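Local coordinates for glycoside Hydrolase (Bacteroides uniformis, PDB 5T99), which probably hydrolyses glycosidic bonds to galactose in agarose-derived oligosaccharides, and binds the sugar mimic d-galacto-isofagomine in its pocket, at residues 716-721 and 731-736; 754-759 and 802-807. All coordinates share one frame; numbering follows the deposited sequence.

Contact 1: residues 716-721 and 731-736; sequences LIPDRK and SYITVR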
loop_
_atom_site.group_PDB
_atom_site.type_symbol
_atom_site.label_atom_id
_atom_site.label_comp_id
_atom_site.label_asym_id
_atom_site.label_seq_id
_atom_site.Cartn_x
_atom_site.Cartn_y
_atom_site.Cartn_z
ATOM N N LEU A 716 -8.571 25.041 -9.220
ATOM C CA LEU A 716 -8.918 23.773 -8.557
ATOM C C LEU A 716 -9.077 22.679 -9.601
ATOM O O LEU A 716 -9.824 22.858 -10.558
ATOM C CB LEU A 716 -10.221 23.901 -7.759
ATOM C CG LEU A 716 -10.241 24.933 -6.637
ATOM C CD1 LEU A 716 -11.647 25.060 -6.067
ATOM C CD2 LEU A 716 -9.257 24.593 -5.529
ATOM N N ILE A 717 -8.387 21.554 -9.409
ATOM C CA ILE A 717 -8.459 20.416 -10.347
ATOM C C ILE A 717 -8.793 19.108 -9.603
ATOM O O ILE A 717 -7.899 18.447 -9.063
ATOM C CB ILE A 717 -7.166 20.270 -11.182
ATOM C CG1 ILE A 717 -6.758 21.634 -11.754
ATOM C CG2 ILE A 717 -7.362 19.247 -12.304
ATOM C CD1 ILE A 717 -5.592 21.580 -12.714
ATOM N N PRO A 718 -10.090 18.739 -9.562
ATOM C CA PRO A 718 -10.467 17.435 -9.020
ATOM C C PRO A 718 -9.960 16.306 -9.905
ATOM O O PRO A 718 -10.032 16.414 -11.136
ATOM C CB PRO A 718 -12.004 17.472 -9.035
ATOM C CG PRO A 718 -12.370 18.915 -9.188
ATOM C CD PRO A 718 -11.274 19.495 -10.014
ATOM N N ASP A 719 -9.427 15.251 -9.290
ATOM C CA ASP A 719 -9.024 14.065 -10.051
ATOM C C ASP A 719 -10.253 13.315 -10.581
ATOM O O ASP A 719 -10.208 12.765 -11.669
ATOM C CB ASP A 719 -8.072 13.152 -9.252
ATOM C CG ASP A 719 -8.712 12.518 -8.015
ATOM O OD1 ASP A 719 -9.747 13.011 -7.504
ATOM O OD2 ASP A 719 -8.136 11.522 -7.531
ATOM N N ARG A 720 -11.344 13.334 -9.820
ATOM C CA ARG A 720 -12.616 12.757 -10.241
ATOM C C ARG A 720 -13.781 13.704 -9.917
ATOM O O ARG A 720 -14.012 14.053 -8.749
ATOM C CB ARG A 720 -12.814 11.400 -9.565
ATOM C CG ARG A 720 -11.916 10.301 -10.127
ATOM C CD ARG A 720 -12.420 8.923 -9.736
ATOM N NE ARG A 720 -12.544 8.872 -8.293
ATOM C CZ ARG A 720 -13.569 8.396 -7.585
ATOM N NH1 ARG A 720 -14.630 7.813 -8.139
ATOM N NH2 ARG A 720 -13.497 8.484 -6.258
ATOM N N LYS A 721 -14.500 14.125 -10.963
ATOM C CA LYS A 721 -15.661 15.011 -10.809
ATOM C C LYS A 721 -16.921 14.265 -10.373
ATOM O O LYS A 721 -17.892 14.903 -9.968
ATOM C CB LYS A 721 -15.954 15.772 -12.107
ATOM C CG LYS A 721 -14.892 16.786 -12.498
ATOM C CD LYS A 721 -15.132 17.301 -13.911
ATOM C CE LYS A 721 -14.380 18.601 -14.184
ATOM N NZ LYS A 721 -14.984 19.774 -13.485
ATOM N N SER A 731 -12.804 12.750 -3.492
ATOM C CA SER A 731 -12.208 13.471 -4.613
ATOM C C SER A 731 -10.956 14.158 -4.099
ATOM O O SER A 731 -10.984 14.792 -3.054
ATOM C CB SER A 731 -13.166 14.493 -5.228
ATOM O OG SER A 731 -12.667 14.950 -6.491
ATOM N N TYR A 732 -9.857 13.986 -4.823
ATOM C CA TYR A 732 -8.586 14.661 -4.546
ATOM C C TYR A 732 -8.459 15.872 -5.477
ATOM O O TYR A 732 -8.186 15.723 -6.678
ATOM C CB TYR A 732 -7.401 13.710 -4.762
ATOM C CG TYR A 732 -7.163 12.741 -3.625
ATOM C CD1 TYR A 732 -6.137 12.955 -2.693
ATOM C CD2 TYR A 732 -7.954 11.603 -3.477
ATOM C CE1 TYR A 732 -5.912 12.061 -1.655
ATOM C CE2 TYR A 732 -7.733 10.707 -2.440
ATOM C CZ TYR A 732 -6.714 10.933 -1.534
ATOM O OH TYR A 732 -6.517 10.025 -0.519
ATOM N N ILE A 733 -8.637 17.064 -4.912
ATOM C CA ILE A 733 -8.639 18.306 -5.686
ATOM C C ILE A 733 -7.295 19.014 -5.548
ATOM O O ILE A 733 -6.985 19.569 -4.498
ATOM C CB ILE A 733 -9.817 19.219 -5.260
ATOM C CG1 ILE A 733 -11.153 18.498 -5.489
ATOM C CG2 ILE A 733 -9.789 20.535 -6.031
ATOM C CD1 ILE A 733 -12.320 19.057 -4.695
ATOM N N THR A 734 -6.491 18.959 -6.607
ATOM C CA THR A 734 -5.238 19.698 -6.666
ATOM C C THR A 734 -5.529 21.193 -6.608
ATOM O O THR A 734 -6.463 21.672 -7.258
ATOM C CB THR A 734 -4.448 19.404 -7.964
ATOM O OG1 THR A 734 -4.161 18.002 -8.049
ATOM C CG2 THR A 734 -3.129 20.195 -8.000
ATOM N N VAL A 735 -4.720 21.919 -5.837
ATOM C CA VAL A 735 -4.887 23.350 -5.634
ATOM C C VAL A 735 -3.627 24.036 -6.123
ATOM O O VAL A 735 -2.564 23.828 -5.563
ATOM C CB VAL A 735 -5.116 23.695 -4.147
ATOM C CG1 VAL A 735 -5.351 25.202 -3.979
ATOM C CG2 VAL A 735 -6.278 22.882 -3.571
ATOM N N ARG A 736 -3.765 24.850 -7.170
ATOM C CA ARG A 736 -2.646 25.547 -7.805
ATOM C C ARG A 736 -2.691 27.036 -7.474
ATOM O O ARG A 736 -3.772 27.628 -7.437
ATOM C CB ARG A 736 -2.710 25.366 -9.322
ATOM C CG ARG A 736 -2.335 23.971 -9.794
ATOM C CD ARG A 736 -2.755 23.759 -11.235
ATOM N NE ARG A 736 -2.172 24.735 -12.159
ATOM C CZ ARG A 736 -0.936 24.682 -12.665
ATOM N NH1 ARG A 736 -0.092 23.706 -12.328
ATOM N NH2 ARG A 736 -0.532 25.627 -13.521
HETATM O O HOH W 1 -5.950 16.101 -8.146
#
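L716 and P718 press against I733 and V735 on the inner face of this antiparallel pair, and here the packing is close. The methyl CG2 of I733 lies 3.8 Å from CB of L716, while its other branch, CG1, crosses P718 obliquely, 3.8 Å from CB of P718. With CG anti to its carbonyl carbon (chi1 -60°), L716 brings CD2 alongside CG2 of V735. The opposite face is looser and wetter: I717 meets R736 lightly, CD1 to CD, and a water donates to the carbonyl oxygens of I717 and Y732 and bonds OG1 of T734. I717 and T734 exchange two backbone hydrogen bonds.

Where the strand 713-718 ends, D719 carries the pairing on. Its N donates to O of Y732 and, with CG turned between N and the carbonyl carbon (chi1 65°), its OD1 takes the N-H of Y732 at 2.9 Å from above the carboxylate plane. OD2 forms a salt bridge with R328 of helix 327-339. Without the carboxylate, as with an alanine at this position, the N-H of Y732 is likely to lose its acceptor and R328 its charged mate. One residue on, OG of S731 donates to O of R720 at 2.8 Å. The whole is an antiparallel edge pairing, in which 713-718 borders a four-stranded sheet of the C-terminal β-sandwich, tied through D719 to helix 327-339 of the TIM-barrel domain.

Contact 2: residues 754-759 and 802-807; sequences FSVEGA and MNITAT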
loop_
_atom_site.group_PDB
_atom_site.type_symbol
_atom_site.label_atom_id
_atom_site.label_comp_id
_atom_site.label_asym_id
_atom_site.label_seq_id
_atom_site.Cartn_x
_atom_site.Cartn_y
_atom_site.Cartn_z
ATOM N N PHE A 754 -10.737 26.660 2.771
ATOM C CA PHE A 754 -11.644 25.820 2.008
ATOM C C PHE A 754 -12.997 25.723 2.676
ATOM O O PHE A 754 -13.115 25.629 3.901
ATOM C CB PHE A 754 -11.055 24.424 1.816
ATOM C CG PHE A 754 -9.700 24.416 1.154
ATOM C CD1 PHE A 754 -9.585 24.534 -0.225
ATOM C CD2 PHE A 754 -8.542 24.280 1.911
ATOM C CE1 PHE A 754 -8.350 24.509 -0.840
ATOM C CE2 PHE A 754 -7.300 24.263 1.302
ATOM C CZ PHE A 754 -7.206 24.382 -0.075
ATOM N N SER A 755 -14.019 25.741 1.843
ATOM C CA SER A 755 -15.387 25.629 2.287
ATOM C C SER A 755 -16.033 24.588 1.367
ATOM O O SER A 755 -15.826 24.615 0.145
ATOM C CB SER A 755 -16.058 27.015 2.216
ATOM O OG SER A 755 -17.471 26.943 2.227
ATOM N N VAL A 756 -16.777 23.663 1.967
ATOM C CA VAL A 756 -17.428 22.575 1.244
ATOM C C VAL A 756 -18.894 22.513 1.662
ATOM O O VAL A 756 -19.190 22.365 2.846
ATOM C CB VAL A 756 -16.720 21.234 1.538
ATOM C CG1 VAL A 756 -17.385 20.082 0.788
ATOM C CG2 VAL A 756 -15.240 21.344 1.185
ATOM N N GLU A 757 -19.796 22.631 0.687
ATOM C CA GLU A 757 -21.241 22.712 0.927
ATOM C C GLU A 757 -21.965 21.682 0.061
ATOM O O GLU A 757 -21.486 21.320 -1.021
ATOM C CB GLU A 757 -21.791 24.109 0.565
ATOM C CG GLU A 757 -21.015 25.321 1.091
ATOM C CD GLU A 757 -21.573 25.896 2.387
ATOM O OE1 GLU A 757 -21.840 27.122 2.422
ATOM O OE2 GLU A 757 -21.749 25.130 3.365
ATOM N N GLY A 758 -23.131 21.243 0.529
ATOM C CA GLY A 758 -24.013 20.375 -0.245
ATOM C C GLY A 758 -23.837 18.904 0.096
ATOM O O GLY A 758 -23.792 18.543 1.270
ATOM N N ALA A 759 -23.735 18.068 -0.940
ATOM C CA ALA A 759 -23.757 16.601 -0.803
ATOM C C ALA A 759 -22.361 16.046 -0.492
ATOM O O ALA A 759 -21.706 15.460 -1.352
ATOM C CB ALA A 759 -24.331 15.961 -2.071
ATOM N N MET A 802 -21.788 18.624 -4.641
ATOM C CA MET A 802 -20.955 19.049 -3.534
ATOM C C MET A 802 -20.190 20.245 -4.070
ATOM O O MET A 802 -19.462 20.116 -5.058
ATOM C CB MET A 802 -20.015 17.926 -3.126
ATOM C CG MET A 802 -19.010 18.321 -2.059
ATOM S SD MET A 802 -17.914 17.038 -1.424
ATOM C CE MET A 802 -18.211 15.628 -2.494
ATOM N N ASN A 803 -20.360 21.399 -3.425
ATOM C CA ASN A 803 -19.810 22.673 -3.916
ATOM C C ASN A 803 -18.633 23.122 -3.087
ATOM O O ASN A 803 -18.765 23.333 -1.887
ATOM C CB ASN A 803 -20.887 23.755 -3.903
ATOM C CG ASN A 803 -22.110 23.352 -4.701
ATOM O OD1 ASN A 803 -23.220 23.312 -4.169
ATOM N ND2 ASN A 803 -21.907 23.012 -5.974
ATOM N N ILE A 804 -17.486 23.271 -3.744
ATOM C CA ILE A 804 -16.241 23.639 -3.087
ATOM C C ILE A 804 -15.931 25.103 -3.388
ATOM O O ILE A 804 -16.125 25.562 -4.511
ATOM C CB ILE A 804 -15.050 22.786 -3.589
ATOM C CG1 ILE A 804 -15.424 21.295 -3.705
ATOM C CG2 ILE A 804 -13.827 22.990 -2.706
ATOM C CD1 ILE A 804 -16.075 20.679 -2.484
ATOM N N THR A 805 -15.425 25.809 -2.382
ATOM C CA THR A 805 -14.940 27.179 -2.537
ATOM C C THR A 805 -13.561 27.281 -1.890
ATOM O O THR A 805 -13.391 26.902 -0.735
ATOM C CB THR A 805 -15.926 28.180 -1.901
ATOM O OG1 THR A 805 -17.172 28.119 -2.605
ATOM C CG2 THR A 805 -15.390 29.610 -1.950
ATOM N N ALA A 806 -12.586 27.773 -2.653
ATOM C CA ALA A 806 -11.217 27.968 -2.169
ATOM C C ALA A 806 -10.852 29.441 -2.274
ATOM O O ALA A 806 -10.912 30.023 -3.362
ATOM C CB ALA A 806 -10.234 27.121 -2.965
ATOM N N THR A 807 -10.478 30.024 -1.135
ATOM C CA THR A 807 -10.155 31.440 -1.008
ATOM C C THR A 807 -8.765 31.582 -0.423
ATOM O O THR A 807 -8.254 30.664 0.220
ATOM C CB THR A 807 -11.141 32.162 -0.069
ATOM O OG1 THR A 807 -11.027 31.640 1.257
ATOM C CG2 THR A 807 -12.572 31.979 -0.540
#
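The carbonyl oxygen of E757 accepts the N-H of N803 at 2.7 Å, the shortest hydrogen bond between 754-759 and 802-807, with the donor nearly along the C=O axis and an angle of 169° at the hydrogen. The same oxygen also receives a CA-H...O contact from M802. In return, N of E757 donates to O of N803, and two residues along S755 and T805 repeat the exchange. Such alternation is the plain antiparallel ladder: hydrogen-bonded pairs carry S755, T805, E757 and N803 on one face, and the pairs between them send F754, A806, V756 and I804 to the other.

That second face is where side chains meet. V756 holds CG1 anti to its backbone N (chi1 -180°), which sets this methyl against two partners on much the same side, 3.6 Å from CD1 of I804 and 3.7 Å from CG of M802. V756 and I804 run side by side, pointing the same way, and the bend of I804 at chi2 (-51°) brings CD1 near both valine methyls. M802 comes across V756 at a slant, its SD 3.8 Å from CG1 of V756, and its CB rests 3.5 Å from O of A759. At the far end the methyl of A806 touches the ring of F754 at CD1 and CE1. Beyond these residues, L790 and V792 of strand 787-793 meet the same apolar side.

On the polar face, N803 and T805 have weak hydrogen bonds to T817 and K815 of the neighbouring strand 814-821. The alternation is that of a strand pair in a β-sandwich, one face turned to the second sheet.

In the fold
Contacts 1 and 2 lie in the two facing sheets of one C-terminal domain, their centres about 12 Å apart, and their apolar faces meet in the interior between them. CD2 of L716 reaches CB of A806 at 3.7 Å, CG2 of V735 touches CE1 of F754 at 3.8 Å, and CD1 of I733 meets CG1 of I804 at 4.0 Å. Strand 751-758 is the next strand after 730-738, so the chain crosses from one sheet to the other between the contacts. Neither contact contributes a residue to the galacto-isofagomine pocket; contact 1 instead approaches the barrel through helix 327-339.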